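Local coordinates for EvpC (PDB 3EAA), which is a secreted type VI secretion system protein of the Hcp family that assembles as a hexamer and probably contributes to the secretion tube, at residues K22-V27 with T82-I87; I87-Q90 with A96-I99. All coordinates share one frame; numbering follows the deposited sequence.

Contact 1 (K22-V27 with T82-I87)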
loop_
_atom_site.group_PDB
_atom_site.type_symbol
_atom_site.label_atom_id
_atom_site.label_comp_id
_atom_site.label_asym_id
_atom_site.label_seq_id
_atom_site.Cartn_x
_atom_site.Cartn_y
_atom_site.Cartn_z
ATOM N N LYS A 22 -1.251 -15.502 37.577
ATOM C CA LYS A 22 -1.643 -16.892 37.419
ATOM C C LYS A 22 -2.976 -17.034 36.677
ATOM O O LYS A 22 -3.977 -16.419 37.054
ATOM C CB LYS A 22 -1.692 -17.586 38.781
ATOM C CG LYS A 22 -0.337 -17.650 39.484
ATOM C CD LYS A 22 -0.479 -18.074 40.947
ATOM C CE LYS A 22 0.859 -18.020 41.682
ATOM N NZ LYS A 22 0.810 -18.670 43.025
ATOM N N LYS A 23 -2.966 -17.841 35.615
ATOM C CA LYS A 23 -4.153 -18.083 34.794
ATOM C C LYS A 23 -4.675 -16.831 34.066
ATOM O O LYS A 23 -5.745 -16.854 33.450
ATOM C CB LYS A 23 -5.260 -18.751 35.621
ATOM C CG LYS A 23 -4.985 -20.219 35.940
ATOM C CD LYS A 23 -5.841 -20.748 37.096
ATOM C CE LYS A 23 -7.069 -21.520 36.614
ATOM N NZ LYS A 23 -7.606 -22.439 37.664
ATOM N N TRP A 24 -3.915 -15.743 34.134
ATOM C CA TRP A 24 -4.206 -14.563 33.338
ATOM C C TRP A 24 -4.047 -14.910 31.875
ATOM O O TRP A 24 -3.496 -15.955 31.546
ATOM C CB TRP A 24 -3.213 -13.460 33.667
ATOM C CG TRP A 24 -3.541 -12.692 34.879
ATOM C CD1 TRP A 24 -3.746 -13.187 36.129
ATOM C CD2 TRP A 24 -3.684 -11.273 34.975
ATOM N NE1 TRP A 24 -4.018 -12.163 36.998
ATOM C CE2 TRP A 24 -3.986 -10.978 36.316
ATOM C CE3 TRP A 24 -3.593 -10.224 34.051
ATOM C CZ2 TRP A 24 -4.194 -9.676 36.762
ATOM C CZ3 TRP A 24 -3.800 -8.931 34.497
ATOM C CH2 TRP A 24 -4.097 -8.670 35.839
ATOM N N ILE A 25 -4.503 -14.020 30.998
ATOM C CA ILE A 25 -4.301 -14.198 29.566
ATOM C C ILE A 25 -3.038 -13.479 29.108
ATOM O O ILE A 25 -2.920 -12.266 29.263
ATOM C CB ILE A 25 -5.481 -13.641 28.741
ATOM C CG1 ILE A 25 -6.750 -14.473 28.949
ATOM C CG2 ILE A 25 -5.112 -13.574 27.264
ATOM C CD1 ILE A 25 -7.551 -14.058 30.180
ATOM N N GLU A 26 -2.103 -14.233 28.537
ATOM C CA GLU A 26 -0.879 -13.663 27.984
ATOM C C GLU A 26 -1.153 -12.949 26.659
ATOM O O GLU A 26 -1.746 -13.520 25.741
ATOM C CB GLU A 26 0.196 -14.747 27.806
ATOM C CG GLU A 26 0.780 -15.281 29.121
ATOM C CD GLU A 26 1.937 -16.252 28.912
ATOM O OE1 GLU A 26 2.074 -16.771 27.781
ATOM O OE2 GLU A 26 2.709 -16.493 29.877
ATOM N N VAL A 27 -0.725 -11.693 26.560
ATOM C CA VAL A 27 -0.994 -10.906 25.356
ATOM C C VAL A 27 0.265 -10.277 24.789
ATOM O O VAL A 27 1.177 -9.912 25.527
ATOM C CB VAL A 27 -2.082 -9.820 25.592
ATOM C CG1 VAL A 27 -1.991 -9.271 26.995
ATOM C CG2 VAL A 27 -1.967 -8.707 24.569
ATOM N N THR A 82 -15.185 -5.864 34.534
ATOM C CA THR A 82 -13.837 -5.359 34.700
ATOM C C THR A 82 -12.805 -6.084 33.862
ATOM O O THR A 82 -12.674 -7.305 33.922
ATOM C CB THR A 82 -13.426 -5.470 36.167
ATOM O OG1 THR A 82 -14.173 -4.521 36.932
ATOM C CG2 THR A 82 -11.938 -5.215 36.333
ATOM N N LEU A 83 -12.059 -5.302 33.098
ATOM C CA LEU A 83 -10.901 -5.794 32.381
ATOM C C LEU A 83 -9.664 -5.045 32.873
ATOM O O LEU A 83 -9.626 -3.821 32.850
ATOM C CB LEU A 83 -11.084 -5.577 30.884
ATOM C CG LEU A 83 -9.889 -6.034 30.063
ATOM C CD1 LEU A 83 -9.929 -7.544 29.930
ATOM C CD2 LEU A 83 -9.877 -5.361 28.711
ATOM N N GLU A 84 -8.665 -5.791 33.329
ATOM C CA GLU A 84 -7.427 -5.205 33.803
ATOM C C GLU A 84 -6.291 -5.494 32.847
ATOM O O GLU A 84 -5.928 -6.635 32.636
ATOM C CB GLU A 84 -7.055 -5.763 35.175
ATOM C CG GLU A 84 -7.930 -5.287 36.316
ATOM C CD GLU A 84 -7.821 -6.189 37.541
ATOM O OE1 GLU A 84 -6.700 -6.380 38.065
ATOM O OE2 GLU A 84 -8.865 -6.711 37.980
ATOM N N LEU A 85 -5.712 -4.453 32.275
ATOM C CA LEU A 85 -4.508 -4.636 31.481
ATOM C C LEU A 85 -3.259 -4.309 32.302
ATOM O O LEU A 85 -3.260 -3.389 33.136
ATOM C CB LEU A 85 -4.552 -3.792 30.207
ATOM C CG LEU A 85 -3.618 -4.324 29.118
ATOM C CD1 LEU A 85 -4.170 -4.035 27.736
ATOM C CD2 LEU A 85 -2.212 -3.764 29.286
ATOM N N GLU A 86 -2.195 -5.066 32.063
ATOM C CA GLU A 86 -1.001 -4.942 32.877
ATOM C C GLU A 86 0.277 -5.280 32.107
ATOM O O GLU A 86 0.463 -6.409 31.651
ATOM C CB GLU A 86 -1.138 -5.842 34.097
ATOM C CG GLU A 86 -0.387 -5.376 35.305
ATOM C CD GLU A 86 -0.905 -6.016 36.582
ATOM O OE1 GLU A 86 -2.136 -5.974 36.813
ATOM O OE2 GLU A 86 -0.082 -6.554 37.355
ATOM N N ILE A 87 1.155 -4.293 31.970
ATOM C CA ILE A 87 2.432 -4.505 31.326
ATOM C C ILE A 87 3.511 -4.505 32.398
ATOM O O ILE A 87 3.601 -3.584 33.208
ATOM C CB ILE A 87 2.723 -3.432 30.266
ATOM C CG1 ILE A 87 1.469 -3.094 29.471
ATOM C CG2 ILE A 87 3.804 -3.904 29.311
ATOM C CD1 ILE A 87 0.610 -2.030 30.106
#
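Trp24 reaches over the antiparallel sheet of the Hcp-type beta-barrel and sets the far end of its indole against Glu84 and Glu86. It sits just ahead of strand 25-27, outermost in its sheet within this chain. Strand 4-9 lies between that strand and strand 80-88, so the two segments share no backbone hydrogen bond. Trp24 and Glu84 have the nearest CA atoms, yet these are 9.9 Å apart, a gap the indole spans. CB of Trp24 points toward strand 80-88. CG stands beside the backbone N, opposite the carbonyl carbon (chi1 -82°), and this sends the six-membered ring onward in that direction. CZ3 lies 3.6 Å from the backbone O of Glu84 and 4.1 Å from CB of Glu86. CH2, beside it, meets OE1 of Glu84 at 4.1 Å. The carboxylates stand steeply to the indole, with plane angles of 87° for Glu84 and 73° for Glu86. Carbon meets oxygen here without a hydrogen bond, and Glu86 OE1 and Glu84 O approach the ring obliquely. Trp24 also packs on Tyr6 and Lys8 of the intervening strand, and His21 meets it edge-to-face. The side chain of Glu86 is extended beyond CG, and its OE1 lies 3.5 Å from CH2 of Trp24.

Contact 2 (I87-Q90 with A96-I99)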
loop_
_atom_site.group_PDB
_atom_site.type_symbol
_atom_site.label_atom_id
_atom_site.label_comp_id
_atom_site.label_asym_id
_atom_site.label_seq_id
_atom_site.Cartn_x
_atom_site.Cartn_y
_atom_site.Cartn_z
ATOM N N ILE A 87 1.155 -4.293 31.970
ATOM C CA ILE A 87 2.432 -4.505 31.326
ATOM C C ILE A 87 3.511 -4.505 32.398
ATOM O O ILE A 87 3.601 -3.584 33.208
ATOM C CB ILE A 87 2.723 -3.432 30.266
ATOM C CG1 ILE A 87 1.469 -3.094 29.471
ATOM C CG2 ILE A 87 3.804 -3.904 29.311
ATOM C CD1 ILE A 87 0.610 -2.030 30.106
ATOM N N CYS A 88 4.325 -5.554 32.404
ATOM C CA CYS A 88 5.277 -5.778 33.484
ATOM C C CYS A 88 6.701 -5.886 32.963
ATOM O O CYS A 88 6.947 -6.536 31.958
ATOM C CB CYS A 88 4.923 -7.062 34.240
ATOM S SG CYS A 88 3.196 -7.199 34.767
ATOM N N THR A 89 7.632 -5.264 33.678
ATOM C CA THR A 89 9.028 -5.209 33.269
ATOM C C THR A 89 9.693 -6.575 33.214
ATOM O O THR A 89 9.514 -7.397 34.097
ATOM C CB THR A 89 9.827 -4.347 34.233
ATOM O OG1 THR A 89 9.711 -4.900 35.552
ATOM C CG2 THR A 89 9.297 -2.916 34.223
ATOM N N GLN A 90 10.479 -6.800 32.169
ATOM C CA GLN A 90 11.252 -8.017 32.036
ATOM C C GLN A 90 12.308 -8.097 33.119
ATOM O O GLN A 90 12.461 -9.132 33.767
ATOM N N ALA A 96 4.478 -4.103 37.392
ATOM C CA ALA A 96 3.690 -3.499 36.335
ATOM C C ALA A 96 3.895 -1.994 36.302
ATOM O O ALA A 96 3.442 -1.274 37.183
ATOM C CB ALA A 96 2.229 -3.832 36.524
ATOM N N PHE A 97 4.571 -1.518 35.269
ATOM C CA PHE A 97 4.884 -0.105 35.177
ATOM C C PHE A 97 3.743 0.623 34.516
ATOM O O PHE A 97 3.794 1.828 34.300
ATOM C CB PHE A 97 6.178 0.106 34.396
ATOM C CG PHE A 97 6.173 -0.540 33.053
ATOM C CD1 PHE A 97 5.812 0.174 31.933
ATOM C CD2 PHE A 97 6.520 -1.868 32.908
ATOM C CE1 PHE A 97 5.807 -0.420 30.693
ATOM C CE2 PHE A 97 6.514 -2.474 31.665
ATOM C CZ PHE A 97 6.156 -1.747 30.561
ATOM N N CYS A 98 2.700 -0.120 34.194
ATOM C CA CYS A 98 1.522 0.476 33.592
ATOM C C CYS A 98 0.313 -0.380 33.867
ATOM O O CYS A 98 0.251 -1.530 33.447
ATOM C CB CYS A 98 1.700 0.617 32.088
ATOM S SG CYS A 98 0.294 1.411 31.313
ATOM N N ILE A 99 -0.653 0.179 34.578
ATOM C CA ILE A 99 -1.814 -0.606 34.970
ATOM C C ILE A 99 -3.082 0.009 34.429
ATOM O O ILE A 99 -3.512 1.053 34.889
ATOM C CB ILE A 99 -1.939 -0.736 36.497
ATOM C CG1 ILE A 99 -0.632 -1.265 37.101
ATOM C CG2 ILE A 99 -3.130 -1.628 36.861
ATOM C CD1 ILE A 99 0.464 -0.196 37.249
#
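The Phe97 ring carries the backbone O of Ile87 over one face, with CD2 the nearest ring atom at 3.4 Å. The backbone turning from Cys88 into Thr89 runs past the ring edge, and Thr89 N lies in the ring plane, 3.6 Å from CE2. CG2 of Thr89 comes in obliquely to CD2. This is the turn end of the antiparallel beta-hairpin of strands 80-88 and 96-102, where the second strand turns a corner at Phe97. CG of Phe97 is held between its own backbone N and carbonyl carbon (chi1 54°), which folds the ring back toward the first strand. CZ of the ring then packs on CG2 of Ile87 at 3.4 Å. Ile87 O is shared: it also accepts a weak, bent hydrogen bond from Phe97 N (129° at the hydrogen) and a CA-H...O contact from Ala96. A straighter but long bond runs from Ile87 N to Cys98 O, at 3.3 Å. CD1 of Ile87 rests against CB of Cys98 on the same side of the sheet. The hydroxyl of Thr89 turns to Ala91 O in the connecting loop. A second subunit closes in here, its Pro122 packing on Phe97 and its Met63 on Cys98. Cys88 and Ala96 form a non-hydrogen-bonded pair on the face opposite Ile87 and Cys98, with SG of Cys88 3.9 Å from CB of Ala96.

Both contacts use strand 80-88, and Ile87 belongs to each. Contact 1 looks from that strand toward strand 25-27, across strand 4-9. Contact 2 joins it to its hairpin partner, strand 96-102. Their centres are 11 Å apart. They meet directly where CG of Glu86 packs on CB of Ala96 at 3.3 Å, so the glutamate that meets the indole also packs on the partner strand of its own hairpin. His21 ties them further, since it touches Trp24, Glu86 and Cys88. The subunit surroundings differ. No other chain of the six-chain assembly touches the segments of contact 1, whereas contact 2 lies against a second subunit.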